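Local coordinates for nucleoporin NUP170 (Chaetomium thermophilum, PDB 5HAX), which is a scaffold nucleoporin of the nuclear pore complex, probably serving as a structural and partner-binding element of its inner ring, at residues Pro24-Tyr29 and Gly383-Pro388; Thr73-Phe78 and Phe93-Thr98; Gly125-Thr130 and Thr165-His170; Pro285-Lys290 and Ala311-Gly316; Asp589-Tyr594 and Gln670-Leu675. One frame throughout, in Å; residues are numbered along the deposited sequence.

Contact 1: Pro24-Tyr29 and Gly383-Pro388. With EDO (1,2-ethanediol), chain G.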
# COMPACT_ATOMS: atom_id res chain seq x y z
N PRO A 24 15.00 6.11 4.86
CA PRO A 24 15.57 6.36 3.53
C PRO A 24 14.56 6.22 2.40
O PRO A 24 13.71 5.32 2.40
CB PRO A 24 16.67 5.30 3.42
CG PRO A 24 17.04 4.98 4.81
CD PRO A 24 15.79 5.12 5.62
N ASP A 25 14.66 7.12 1.43
CA ASP A 25 13.85 7.06 0.23
C ASP A 25 14.41 6.02 -0.74
O ASP A 25 15.58 5.62 -0.65
CB ASP A 25 13.79 8.42 -0.46
CG ASP A 25 15.16 8.97 -0.79
OD1 ASP A 25 15.61 8.80 -1.94
OD2 ASP A 25 15.79 9.58 0.10
N LEU A 26 13.57 5.59 -1.68
CA LEU A 26 13.94 4.52 -2.59
C LEU A 26 15.18 4.86 -3.39
O LEU A 26 16.07 4.01 -3.57
CB LEU A 26 12.77 4.21 -3.53
CG LEU A 26 12.97 3.01 -4.46
CD1 LEU A 26 12.88 1.72 -3.66
CD2 LEU A 26 11.96 3.01 -5.59
N ASP A 27 15.27 6.10 -3.90
CA ASP A 27 16.44 6.50 -4.68
C ASP A 27 17.73 6.33 -3.89
O ASP A 27 18.80 6.13 -4.49
CB ASP A 27 16.31 7.96 -5.13
CG ASP A 27 15.23 8.17 -6.17
OD1 ASP A 27 14.79 9.33 -6.33
OD2 ASP A 27 14.83 7.19 -6.83
N SER A 28 17.66 6.40 -2.56
CA SER A 28 18.87 6.43 -1.75
C SER A 28 19.48 5.05 -1.54
O SER A 28 20.70 4.95 -1.39
CB SER A 28 18.57 7.07 -0.39
OG SER A 28 18.13 8.41 -0.55
N TYR A 29 18.66 4.00 -1.52
CA TYR A 29 19.18 2.64 -1.40
C TYR A 29 19.03 1.84 -2.69
O TYR A 29 19.37 0.65 -2.70
CB TYR A 29 18.52 1.91 -0.22
CG TYR A 29 17.04 1.60 -0.32
CD1 TYR A 29 16.10 2.41 0.30
CD2 TYR A 29 16.59 0.46 -0.98
CE1 TYR A 29 14.75 2.11 0.24
CE2 TYR A 29 15.25 0.16 -1.06
CZ TYR A 29 14.33 0.98 -0.44
OH TYR A 29 12.99 0.68 -0.52
N GLY A 383 4.37 -10.48 -13.10
CA GLY A 383 5.03 -9.77 -12.01
C GLY A 383 4.27 -8.53 -11.60
O GLY A 383 3.65 -7.86 -12.43
N PHE A 384 4.34 -8.22 -10.31
CA PHE A 384 3.63 -7.09 -9.73
C PHE A 384 4.47 -6.45 -8.64
O PHE A 384 5.16 -7.15 -7.89
CB PHE A 384 2.28 -7.52 -9.14
CG PHE A 384 1.42 -8.32 -10.08
CD1 PHE A 384 0.45 -7.69 -10.85
CD2 PHE A 384 1.57 -9.69 -10.20
CE1 PHE A 384 -0.34 -8.41 -11.72
CE2 PHE A 384 0.79 -10.42 -11.07
CZ PHE A 384 -0.17 -9.78 -11.83
N ARG A 385 4.41 -5.12 -8.55
CA ARG A 385 5.06 -4.38 -7.47
C ARG A 385 4.04 -3.43 -6.85
O ARG A 385 3.32 -2.73 -7.57
CB ARG A 385 6.27 -3.58 -7.96
CG ARG A 385 7.03 -2.87 -6.84
CD ARG A 385 8.04 -1.86 -7.39
NE ARG A 385 8.82 -1.23 -6.32
CZ ARG A 385 8.42 -0.17 -5.61
NH1 ARG A 385 7.24 0.39 -5.84
NH2 ARG A 385 9.21 0.32 -4.67
N PHE A 386 3.99 -3.41 -5.52
CA PHE A 386 3.16 -2.49 -4.76
C PHE A 386 4.03 -1.73 -3.77
O PHE A 386 4.92 -2.32 -3.15
CB PHE A 386 2.04 -3.23 -4.01
CG PHE A 386 1.20 -4.11 -4.89
CD1 PHE A 386 0.16 -3.57 -5.63
CD2 PHE A 386 1.45 -5.46 -4.98
CE1 PHE A 386 -0.62 -4.37 -6.44
CE2 PHE A 386 0.68 -6.27 -5.79
CZ PHE A 386 -0.36 -5.73 -6.52
N SER A 387 3.79 -0.43 -3.65
CA SER A 387 4.48 0.38 -2.65
C SER A 387 4.30 -0.26 -1.28
O SER A 387 3.21 -0.74 -0.97
CB SER A 387 3.95 1.82 -2.64
OG SER A 387 4.14 2.45 -3.90
N PRO A 388 5.36 -0.25 -0.44
CA PRO A 388 6.67 0.36 -0.63
C PRO A 388 7.69 -0.56 -1.31
O PRO A 388 8.90 -0.34 -1.15
CB PRO A 388 7.10 0.68 0.80
CG PRO A 388 6.53 -0.45 1.58
CD PRO A 388 5.25 -0.88 0.88
C1 EDO G . 18.36 6.89 -8.18
O1 EDO G . 19.22 6.64 -7.06
C2 EDO G . 18.95 6.23 -9.42
O2 EDO G . 19.19 4.84 -9.17
O HOH W 1 11.38 -0.98 -2.25
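Leu26 and Arg385 approach from opposite directions, the two leucine methyls meeting the guanidinium nitrogen NH2 obliquely to the plane of the group. Leu26 CD2 lies 4.0 Å from Arg385 NH2, and Leu26 CD1 is 4.1 Å from Arg385 NH2, so the fork of the leucine rather than one branch touches the charged group. The CB of Leu26 points toward the other segment, and its CG is anti to the backbone N (chi1 -174°), which presents both methyls to the arginine. Arg385 gets there by full extension: its CG is likewise anti (chi1 -176°) and the chain stays stretched as far as NE. The charge itself is met by Glu303, which forms a salt bridge with NH2 and also bonds Ser387 OG; the leucine supplies apolar cover beside that pair.

A second link is polar and indirect. Tyr29 OH and Pro388 O are 4.3 Å apart, too far for a direct bond, and one water joins them, lying 2.9 Å from Tyr29 OH and donating to Pro388 O at 2.8 Å. On the short helical turn, Ser28 OG donates to Asp25 OD2 (2.7 Å), while Asp27 turns its carboxylate to the backbone N atoms of Lys306 and Leu307.

The N-terminal segment is thus laid against strand 380-386, an outermost strand of its sheet, just before the chain adds strands 33-35 and 39-41 to two successive blades of the beta-propeller.

Contact 2: Thr73-Phe78 and Phe93-Thr98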
# COMPACT_ATOMS: atom_id res chain seq x y z
N THR A 73 -13.09 -17.39 -23.19
CA THR A 73 -13.39 -17.11 -21.79
C THR A 73 -12.24 -16.30 -21.19
O THR A 73 -11.13 -16.28 -21.72
CB THR A 73 -13.60 -18.39 -20.97
OG1 THR A 73 -12.39 -19.15 -20.94
CG2 THR A 73 -14.72 -19.23 -21.56
N LYS A 74 -12.52 -15.66 -20.05
CA LYS A 74 -11.52 -14.81 -19.40
C LYS A 74 -11.94 -14.56 -17.96
O LYS A 74 -13.13 -14.43 -17.67
CB LYS A 74 -11.35 -13.49 -20.15
CG LYS A 74 -10.15 -12.68 -19.71
CD LYS A 74 -9.81 -11.60 -20.73
CE LYS A 74 -8.60 -10.78 -20.30
NZ LYS A 74 -7.41 -11.62 -19.97
N LEU A 75 -10.95 -14.48 -17.07
CA LEU A 75 -11.14 -14.17 -15.66
C LEU A 75 -10.38 -12.90 -15.29
O LEU A 75 -9.37 -12.56 -15.92
CB LEU A 75 -10.67 -15.32 -14.75
CG LEU A 75 -11.45 -16.63 -14.81
CD1 LEU A 75 -10.69 -17.75 -14.11
CD2 LEU A 75 -12.82 -16.44 -14.18
N GLY A 76 -10.85 -12.21 -14.25
CA GLY A 76 -10.20 -11.00 -13.78
C GLY A 76 -10.62 -10.64 -12.37
O GLY A 76 -11.53 -11.24 -11.80
N LEU A 77 -9.94 -9.63 -11.83
CA LEU A 77 -10.08 -9.23 -10.43
C LEU A 77 -10.49 -7.77 -10.31
O LEU A 77 -9.98 -6.91 -11.04
CB LEU A 77 -8.76 -9.42 -9.67
CG LEU A 77 -8.68 -10.52 -8.62
CD1 LEU A 77 -7.29 -10.53 -7.99
CD2 LEU A 77 -9.74 -10.36 -7.55
N PHE A 78 -11.41 -7.51 -9.38
CA PHE A 78 -11.69 -6.16 -8.88
C PHE A 78 -11.32 -6.13 -7.40
O PHE A 78 -12.19 -6.02 -6.53
CB PHE A 78 -13.17 -5.78 -9.10
CG PHE A 78 -13.57 -5.63 -10.54
CD1 PHE A 78 -12.63 -5.32 -11.52
CD2 PHE A 78 -14.89 -5.79 -10.92
CE1 PHE A 78 -13.01 -5.18 -12.84
CE2 PHE A 78 -15.27 -5.65 -12.24
CZ PHE A 78 -14.33 -5.35 -13.21
N PHE A 93 -20.11 -12.13 -15.84
CA PHE A 93 -20.62 -12.50 -14.52
C PHE A 93 -19.66 -12.00 -13.45
O PHE A 93 -18.48 -12.33 -13.46
CB PHE A 93 -20.79 -14.02 -14.42
CG PHE A 93 -21.77 -14.58 -15.40
CD1 PHE A 93 -23.13 -14.57 -15.12
CD2 PHE A 93 -21.34 -15.12 -16.60
CE1 PHE A 93 -24.04 -15.08 -16.03
CE2 PHE A 93 -22.25 -15.64 -17.51
CZ PHE A 93 -23.60 -15.62 -17.22
N LEU A 94 -20.19 -11.21 -12.51
CA LEU A 94 -19.45 -10.68 -11.38
C LEU A 94 -19.92 -11.37 -10.10
O LEU A 94 -21.07 -11.82 -10.01
CB LEU A 94 -19.64 -9.17 -11.24
CG LEU A 94 -19.12 -8.24 -12.33
CD1 LEU A 94 -19.87 -8.41 -13.64
CD2 LEU A 94 -19.22 -6.79 -11.86
N TRP A 95 -19.04 -11.42 -9.10
CA TRP A 95 -19.43 -12.00 -7.82
C TRP A 95 -18.45 -11.56 -6.73
O TRP A 95 -17.27 -11.33 -7.00
CB TRP A 95 -19.50 -13.53 -7.88
CG TRP A 95 -18.17 -14.22 -7.89
CD1 TRP A 95 -17.48 -14.69 -6.80
CD2 TRP A 95 -17.38 -14.55 -9.03
NE1 TRP A 95 -16.31 -15.28 -7.20
CE2 TRP A 95 -16.22 -15.21 -8.57
CE3 TRP A 95 -17.53 -14.35 -10.41
CZ2 TRP A 95 -15.22 -15.67 -9.43
CZ3 TRP A 95 -16.54 -14.81 -11.26
CH2 TRP A 95 -15.40 -15.46 -10.77
N ASP A 96 -18.97 -11.45 -5.51
CA ASP A 96 -18.18 -11.10 -4.34
C ASP A 96 -17.48 -12.36 -3.83
O ASP A 96 -18.13 -13.27 -3.30
CB ASP A 96 -19.09 -10.50 -3.27
CG ASP A 96 -18.40 -10.34 -1.93
OD1 ASP A 96 -17.17 -10.18 -1.88
OD2 ASP A 96 -19.11 -10.39 -0.90
N TYR A 97 -16.15 -12.42 -3.98
CA TYR A 97 -15.42 -13.62 -3.62
C TYR A 97 -15.20 -13.77 -2.12
O TYR A 97 -14.81 -14.85 -1.67
CB TYR A 97 -14.07 -13.67 -4.34
CG TYR A 97 -13.11 -12.54 -4.00
CD1 TYR A 97 -12.39 -12.54 -2.81
CD2 TYR A 97 -12.89 -11.50 -4.89
CE1 TYR A 97 -11.51 -11.52 -2.51
CE2 TYR A 97 -12.01 -10.48 -4.60
CZ TYR A 97 -11.32 -10.49 -3.40
OH TYR A 97 -10.45 -9.48 -3.11
N THR A 98 -15.44 -12.72 -1.33
CA THR A 98 -15.36 -12.84 0.12
C THR A 98 -16.59 -13.53 0.70
O THR A 98 -16.52 -14.08 1.81
CB THR A 98 -15.21 -11.46 0.78
OG1 THR A 98 -16.45 -10.76 0.72
CG2 THR A 98 -14.12 -10.65 0.09
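Three apolar pairs join Thr73-Phe78 to Phe93-Thr98, with no hydrogen bond between the segments because strand 83-88 runs between them. Leu77 CD2 comes to 3.7 Å from Tyr97 CE2, the two side chains crossing at about a right angle. The CB of Tyr97 points toward strand 73-78, and with CG between the backbone N and the carbonyl carbon (chi1 63°) the ring brings CE2 to Leu77. Leu75 reaches the indole of Trp95 at its edge, its CD2 4.4 Å from CH2 and near the ring plane. Phe78 and Leu94 form the third pair, Leu94 CD2 lying 4.1 Å from Phe78 CE2, again at the ring edge; Phe78 also meets the Trp85 ring.

Polar bonds shape the end of the second strand. Asp96 OD1 accepts from Thr98 N (3.1 Å), from above the carboxylate plane, and from Thr98 OG1 (2.8 Å) on its syn side. The first bond makes an Asx turn, and the double grip probably limits rotation of the carboxylate just where the strand gives way to loop.

The touching parts run 74° apart, consistent with sheet twist and with the turn-out at Tyr97. Leu77 and Tyr97 both continue onto Ala475, as in a propeller blade: one face of this four-stranded antiparallel sheet packs on the adjoining blade that holds strand 473-478, while Phe78 and Leu94 meet on the other face.

Contact 3: Gly125-Thr130 and Thr165-His170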
# COMPACT_ATOMS: atom_id res chain seq x y z
N GLY A 125 -18.65 15.24 -11.47
CA GLY A 125 -19.71 16.10 -11.97
C GLY A 125 -20.51 15.51 -13.11
O GLY A 125 -21.21 16.25 -13.80
N VAL A 126 -20.42 14.20 -13.32
CA VAL A 126 -21.18 13.51 -14.36
C VAL A 126 -22.33 12.71 -13.76
O VAL A 126 -23.48 12.84 -14.18
CB VAL A 126 -20.26 12.60 -15.20
CG1 VAL A 126 -21.06 11.85 -16.26
CG2 VAL A 126 -19.14 13.41 -15.84
N PHE A 127 -22.03 11.87 -12.78
CA PHE A 127 -22.99 10.93 -12.21
C PHE A 127 -23.41 11.36 -10.82
O PHE A 127 -22.77 12.20 -10.17
CB PHE A 127 -22.40 9.52 -12.16
CG PHE A 127 -22.03 8.96 -13.51
CD1 PHE A 127 -23.02 8.54 -14.38
CD2 PHE A 127 -20.71 8.85 -13.89
CE1 PHE A 127 -22.68 8.02 -15.62
CE2 PHE A 127 -20.37 8.33 -15.12
CZ PHE A 127 -21.36 7.92 -15.99
N VAL A 128 -24.52 10.77 -10.36
CA VAL A 128 -24.95 10.94 -8.98
C VAL A 128 -23.83 10.50 -8.05
O VAL A 128 -23.05 9.59 -8.37
CB VAL A 128 -26.24 10.16 -8.73
CG1 VAL A 128 -26.02 8.66 -8.90
CG2 VAL A 128 -26.79 10.45 -7.34
N LYS A 129 -23.74 11.15 -6.89
CA LYS A 129 -22.65 10.87 -5.96
C LYS A 129 -22.61 9.41 -5.54
O LYS A 129 -21.53 8.89 -5.22
CB LYS A 129 -22.77 11.77 -4.73
CG LYS A 129 -21.87 13.00 -4.75
CD LYS A 129 -22.19 13.92 -5.93
CE LYS A 129 -21.88 15.37 -5.59
NZ LYS A 129 -20.49 15.55 -5.08
N THR A 130 -23.76 8.74 -5.52
CA THR A 130 -23.80 7.35 -5.08
C THR A 130 -23.12 6.40 -6.06
O THR A 130 -22.84 5.25 -5.69
CB THR A 130 -25.24 6.90 -4.86
OG1 THR A 130 -25.90 6.75 -6.13
CG2 THR A 130 -26.01 7.91 -4.01
N THR A 165 -26.39 3.58 -18.94
CA THR A 165 -25.88 4.92 -19.19
C THR A 165 -26.17 5.45 -20.58
O THR A 165 -26.04 6.67 -20.79
CB THR A 165 -24.36 4.97 -18.97
OG1 THR A 165 -23.71 4.19 -19.99
CG2 THR A 165 -23.98 4.43 -17.60
N ARG A 166 -26.55 4.62 -21.54
CA ARG A 166 -26.66 4.99 -22.95
C ARG A 166 -25.33 5.44 -23.54
O ARG A 166 -25.30 6.00 -24.64
CB ARG A 166 -27.71 6.09 -23.17
CG ARG A 166 -29.07 5.80 -22.56
CD ARG A 166 -30.04 6.93 -22.87
NE ARG A 166 -31.20 6.94 -21.98
CZ ARG A 166 -31.99 7.99 -21.79
NH1 ARG A 166 -31.76 9.13 -22.43
NH2 ARG A 166 -33.02 7.90 -20.96
N MET A 167 -24.22 5.21 -22.83
CA MET A 167 -22.89 5.62 -23.26
C MET A 167 -22.17 4.43 -23.88
O MET A 167 -21.91 3.44 -23.19
CB MET A 167 -22.09 6.18 -22.08
CG MET A 167 -22.67 7.45 -21.48
SD MET A 167 -21.79 7.98 -20.00
CE MET A 167 -22.66 9.49 -19.60
N SER A 168 -21.86 4.53 -25.17
CA SER A 168 -21.14 3.48 -25.87
C SER A 168 -20.62 4.03 -27.18
O SER A 168 -21.13 5.02 -27.71
CB SER A 168 -22.04 2.26 -26.12
OG SER A 168 -23.01 2.54 -27.11
N VAL A 169 -19.57 3.39 -27.69
CA VAL A 169 -18.95 3.77 -28.96
C VAL A 169 -18.51 2.52 -29.69
O VAL A 169 -18.10 1.53 -29.08
CB VAL A 169 -17.75 4.72 -28.76
CG1 VAL A 169 -18.23 6.14 -28.48
CG2 VAL A 169 -16.84 4.22 -27.64
N HIS A 170 -18.59 2.57 -31.02
CA HIS A 170 -18.08 1.49 -31.84
C HIS A 170 -16.57 1.37 -31.67
O HIS A 170 -15.86 2.38 -31.62
CB HIS A 170 -18.45 1.72 -33.30
CG HIS A 170 -19.92 1.70 -33.56
ND1 HIS A 170 -20.54 2.58 -34.42
CD2 HIS A 170 -20.90 0.91 -33.07
CE1 HIS A 170 -21.84 2.33 -34.45
NE2 HIS A 170 -22.08 1.32 -33.64
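Phe127 and Met167, coming from opposite directions, bury most of the surface in this contact. Phe127 CZ is met by Met167 SD at 4.0 Å and by Met167 CE at 4.1 Å. The sulfur sits 5.3 Å from the ring centroid of Phe127, 72° off the ring normal, an oblique Met-aromatic contact. Beyond CG the methionine chain is extended, carrying SD and CE out to the end of the phenyl group. Val126 CG1 covers one face, 3.7 Å above the centre of the Phe127 ring.

Thr165 adds its methyl, CG2 standing 4.3 Å from Phe127 CE1. Its hydroxyl OG1 accepts from Met167 N (3.1 Å) in an ST turn and is also bonded to Leu145 O, which probably holds the rotamer that places CG2 beside Phe127.

Met167 packs further on Tyr202 and Cys213 of the adjoining blade. Phe127 packs on the chain of another protein, the Val128 backbone hydrogen-bonds to it, and Arg166 pairs with one of its acidic side chains: a partner-binding site at the edge of a propeller blade.

Contact 4: Pro285-Lys290 and Ala311-Gly316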
# COMPACT_ATOMS: atom_id res chain seq x y z
N PRO A 285 24.41 -12.44 -18.15
CA PRO A 285 23.70 -13.20 -19.18
C PRO A 285 22.21 -13.35 -18.92
O PRO A 285 21.52 -13.96 -19.74
CB PRO A 285 24.40 -14.56 -19.15
CG PRO A 285 24.86 -14.70 -17.75
CD PRO A 285 25.23 -13.32 -17.29
N LEU A 286 21.70 -12.83 -17.80
CA LEU A 286 20.27 -12.85 -17.53
C LEU A 286 19.52 -11.77 -18.30
O LEU A 286 18.28 -11.78 -18.29
CB LEU A 286 20.02 -12.68 -16.03
CG LEU A 286 20.57 -13.77 -15.10
CD1 LEU A 286 20.29 -13.42 -13.64
CD2 LEU A 286 19.98 -15.13 -15.44
N PHE A 287 20.22 -10.85 -18.96
CA PHE A 287 19.58 -9.78 -19.72
C PHE A 287 20.33 -9.60 -21.03
O PHE A 287 21.43 -9.03 -21.05
CB PHE A 287 19.55 -8.47 -18.92
CG PHE A 287 18.75 -7.38 -19.57
CD1 PHE A 287 17.64 -7.67 -20.35
CD2 PHE A 287 19.11 -6.05 -19.39
CE1 PHE A 287 16.91 -6.66 -20.94
CE2 PHE A 287 18.38 -5.04 -19.99
CZ PHE A 287 17.28 -5.34 -20.76
N THR A 288 19.74 -10.07 -22.13
CA THR A 288 20.33 -10.00 -23.46
C THR A 288 19.25 -9.59 -24.46
O THR A 288 18.10 -9.33 -24.09
CB THR A 288 20.92 -11.35 -23.88
OG1 THR A 288 19.87 -12.29 -24.09
CG2 THR A 288 21.88 -11.88 -22.82
N ASP A 289 19.62 -9.56 -25.74
CA ASP A 289 18.66 -9.25 -26.79
C ASP A 289 17.59 -10.32 -26.93
O ASP A 289 16.55 -10.07 -27.55
CB ASP A 289 19.38 -9.05 -28.13
CG ASP A 289 19.90 -10.35 -28.71
OD1 ASP A 289 19.83 -10.52 -29.94
OD2 ASP A 289 20.38 -11.20 -27.93
N LYS A 290 17.83 -11.52 -26.39
CA LYS A 290 16.84 -12.58 -26.38
C LYS A 290 15.83 -12.42 -25.25
O LYS A 290 14.75 -13.01 -25.31
CB LYS A 290 17.55 -13.93 -26.27
CG LYS A 290 16.65 -15.16 -26.24
CD LYS A 290 15.84 -15.32 -27.52
CE LYS A 290 15.19 -16.70 -27.59
NZ LYS A 290 14.32 -16.86 -28.78
N ALA A 311 10.67 -2.58 -14.34
CA ALA A 311 10.43 -3.48 -15.45
C ALA A 311 10.97 -4.86 -15.09
O ALA A 311 12.10 -4.98 -14.61
CB ALA A 311 11.09 -2.97 -16.74
N LEU A 312 10.15 -5.89 -15.30
CA LEU A 312 10.50 -7.26 -14.95
C LEU A 312 10.81 -8.04 -16.22
O LEU A 312 10.00 -8.06 -17.16
CB LEU A 312 9.36 -7.93 -14.19
CG LEU A 312 9.63 -9.38 -13.75
CD1 LEU A 312 10.74 -9.42 -12.71
CD2 LEU A 312 8.36 -10.02 -13.22
N THR A 313 11.97 -8.68 -16.25
CA THR A 313 12.36 -9.55 -17.35
C THR A 313 11.84 -10.96 -17.11
O THR A 313 11.49 -11.34 -15.99
CB THR A 313 13.88 -9.59 -17.52
OG1 THR A 313 14.47 -10.26 -16.40
CG2 THR A 313 14.46 -8.19 -17.64
N ASP A 314 11.81 -11.76 -18.19
CA ASP A 314 11.40 -13.15 -18.05
C ASP A 314 12.45 -13.99 -17.32
O ASP A 314 12.14 -15.12 -16.95
CB ASP A 314 11.09 -13.77 -19.42
CG ASP A 314 12.24 -13.65 -20.40
OD1 ASP A 314 11.98 -13.73 -21.62
OD2 ASP A 314 13.40 -13.48 -19.98
N THR A 315 13.65 -13.46 -17.11
CA THR A 315 14.67 -14.12 -16.30
C THR A 315 14.59 -13.73 -14.83
O THR A 315 15.39 -14.24 -14.03
CB THR A 315 16.06 -13.79 -16.84
OG1 THR A 315 16.22 -12.37 -16.94
CG2 THR A 315 16.27 -14.42 -18.22
N GLY A 316 13.67 -12.85 -14.46
CA GLY A 316 13.48 -12.48 -13.07
C GLY A 316 14.23 -11.26 -12.62
O GLY A 316 14.27 -10.99 -11.41
O HOH W 2 13.55 -14.77 -23.69
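Thr315 OG1 donates a short hydrogen bond, 2.5 Å, to Leu286 O, the one direct polar bond between the segments. The C=O...donor angle is 145°, and the hydroxyl is tilted 17° from the carbonyl plane. Around this bond Leu286 CB lies 3.9 Å from Thr315 OG1, and Phe287 CD1 meets Thr313 CG2 at 4.2 Å.

The hydroxyl is set by its own turn. Thr313 OG1 donates to Thr315 OG1 (2.8 Å) and accepts from Cys317 N, so a relay of two threonine hydroxyls leads to the Leu286 carbonyl. Gly316 N to Thr313 O closes the type I turn from Thr313 to Gly316. A valine in place of Thr315 would probably leave both Leu286 O and the Thr313 hydroxyl without this partner. Farther out, a water donates to both Lys290 O and Asp314 OD1.

Phe287 packs on helix 270-279, meeting Phe277 edge-to-face, and also touches Leu319 of strand 318-324. The contact thereby ties the loop between that helix and strand 293-298 to the turn linking strands 307-313 and 318-324.

Contact 5: Asp589-Tyr594 and Gln670-Leu675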
# COMPACT_ATOMS: atom_id res chain seq x y z
N ASP A 589 13.48 4.60 25.19
CA ASP A 589 13.32 4.96 23.79
C ASP A 589 12.22 4.12 23.14
O ASP A 589 11.46 4.61 22.30
CB ASP A 589 14.64 4.77 23.04
CG ASP A 589 15.77 5.58 23.65
OD1 ASP A 589 15.51 6.67 24.21
OD2 ASP A 589 16.93 5.12 23.58
N ALA A 590 12.11 2.85 23.54
CA ALA A 590 11.06 1.98 23.02
C ALA A 590 9.68 2.49 23.41
O ALA A 590 8.75 2.49 22.60
CB ALA A 590 11.26 0.55 23.52
N LEU A 591 9.52 2.93 24.67
CA LEU A 591 8.24 3.47 25.10
C LEU A 591 7.90 4.75 24.35
O LEU A 591 6.75 4.95 23.93
CB LEU A 591 8.26 3.73 26.61
CG LEU A 591 7.00 4.37 27.20
CD1 LEU A 591 5.79 3.47 27.00
CD2 LEU A 591 7.21 4.68 28.67
N ALA A 592 8.90 5.62 24.15
CA ALA A 592 8.68 6.84 23.38
C ALA A 592 8.37 6.52 21.93
O ALA A 592 7.51 7.17 21.32
CB ALA A 592 9.91 7.74 23.48
N LEU A 593 9.05 5.53 21.35
CA LEU A 593 8.81 5.18 19.96
C LEU A 593 7.40 4.63 19.77
O LEU A 593 6.67 5.06 18.88
CB LEU A 593 9.85 4.16 19.50
CG LEU A 593 9.86 3.78 18.01
CD1 LEU A 593 10.09 5.01 17.14
CD2 LEU A 593 10.93 2.73 17.75
N TYR A 594 7.00 3.69 20.63
CA TYR A 594 5.66 3.12 20.54
C TYR A 594 4.60 4.20 20.71
O TYR A 594 3.67 4.30 19.90
CB TYR A 594 5.49 2.03 21.60
CG TYR A 594 4.15 1.34 21.56
CD1 TYR A 594 3.63 0.86 20.37
CD2 TYR A 594 3.41 1.16 22.72
CE1 TYR A 594 2.40 0.22 20.33
CE2 TYR A 594 2.18 0.52 22.69
CZ TYR A 594 1.68 0.05 21.49
OH TYR A 594 0.46 -0.58 21.45
N GLN A 670 12.79 10.43 35.73
CA GLN A 670 12.14 11.67 35.31
C GLN A 670 11.61 11.55 33.88
O GLN A 670 10.50 11.99 33.59
CB GLN A 670 13.13 12.83 35.41
CG GLN A 670 13.62 13.12 36.81
CD GLN A 670 14.79 14.09 36.83
OE1 GLN A 670 14.85 15.02 36.02
NE2 GLN A 670 15.73 13.87 37.74
N ALA A 671 12.40 10.96 32.98
CA ALA A 671 11.98 10.82 31.60
C ALA A 671 10.75 9.92 31.49
O ALA A 671 9.77 10.26 30.82
CB ALA A 671 13.13 10.27 30.75
N LEU A 672 10.79 8.76 32.15
CA LEU A 672 9.64 7.86 32.12
C LEU A 672 8.42 8.51 32.74
O LEU A 672 7.30 8.33 32.26
CB LEU A 672 9.99 6.56 32.85
CG LEU A 672 11.06 5.69 32.19
CD1 LEU A 672 11.50 4.57 33.12
CD2 LEU A 672 10.56 5.12 30.87
N HIS A 673 8.61 9.28 33.82
CA HIS A 673 7.49 9.98 34.44
C HIS A 673 6.87 10.98 33.48
O HIS A 673 5.64 11.08 33.39
CB HIS A 673 7.96 10.70 35.71
CG HIS A 673 7.00 11.74 36.19
ND1 HIS A 673 5.90 11.43 36.96
CD2 HIS A 673 6.96 13.08 36.00
CE1 HIS A 673 5.23 12.54 37.23
NE2 HIS A 673 5.86 13.55 36.66
N ALA A 674 7.70 11.73 32.75
CA ALA A 674 7.17 12.72 31.82
C ALA A 674 6.35 12.06 30.72
O ALA A 674 5.30 12.58 30.32
CB ALA A 674 8.32 13.53 31.21
N LEU A 675 6.81 10.91 30.21
CA LEU A 675 6.05 10.21 29.18
C LEU A 675 4.69 9.77 29.70
O LEU A 675 3.68 9.89 28.99
CB LEU A 675 6.84 8.99 28.68
CG LEU A 675 8.08 9.27 27.83
CD1 LEU A 675 8.78 7.96 27.49
CD2 LEU A 675 7.70 10.01 26.55
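Leu675 pushes its CD1 methyl into the hollow between Leu591 and Ala592 on the facing helix. Leu675 CD1 is 3.8 Å from Leu591 CD2 and 4.0 Å from Leu591 CG, with Ala592 CB at 4.2 Å on its other flank. The small alanine lets the bump come close to the helix surface: Leu675 CD1 is 4.1 Å from Ala592 N.

Leu591 returns the fit. With CG anti to the backbone N (chi1 177°), it slides past Leu675 in the opposite direction and lodges its end between Leu675 and Leu672; Leu591 CD2 lies 4.0 Å from Leu672 CD2. The two helical segments run nearly parallel, 18° apart, with their axes 10.7 Å from each other at closest approach.

Helix 5-20 lies alongside, Val12 touching Ala592 and Ala9 touching Leu675, while Leu530 and Leu635 back Leu591. All the touching side chains are aliphatic and buried, so the union rests on shape and hydrophobic burial, with no directional bond between the two segments.

In the fold
Contacts 2, 3 and 4 follow one another along the chain, and all fall within the stretch that contact 1 brings together. Each joins parts of the beta-propeller, whose seven sheets are consistent with seven blades. Contacts 2 and 3 belong to successive sheets, their centres about 22 Å apart. Contacts 1 and 4 touch through Gly383 CA and Leu312 CD2, 3.6 Å apart, where sheets of consecutive blades meet. Contact 5 comes last, in the helical region, its centre about 32 Å from that of contact 1 and about 55 Å from that of contact 3. Helix 5-20 packs on contact 5 and the following residues enter contact 1, so the N-terminal chain spans propeller and helical part.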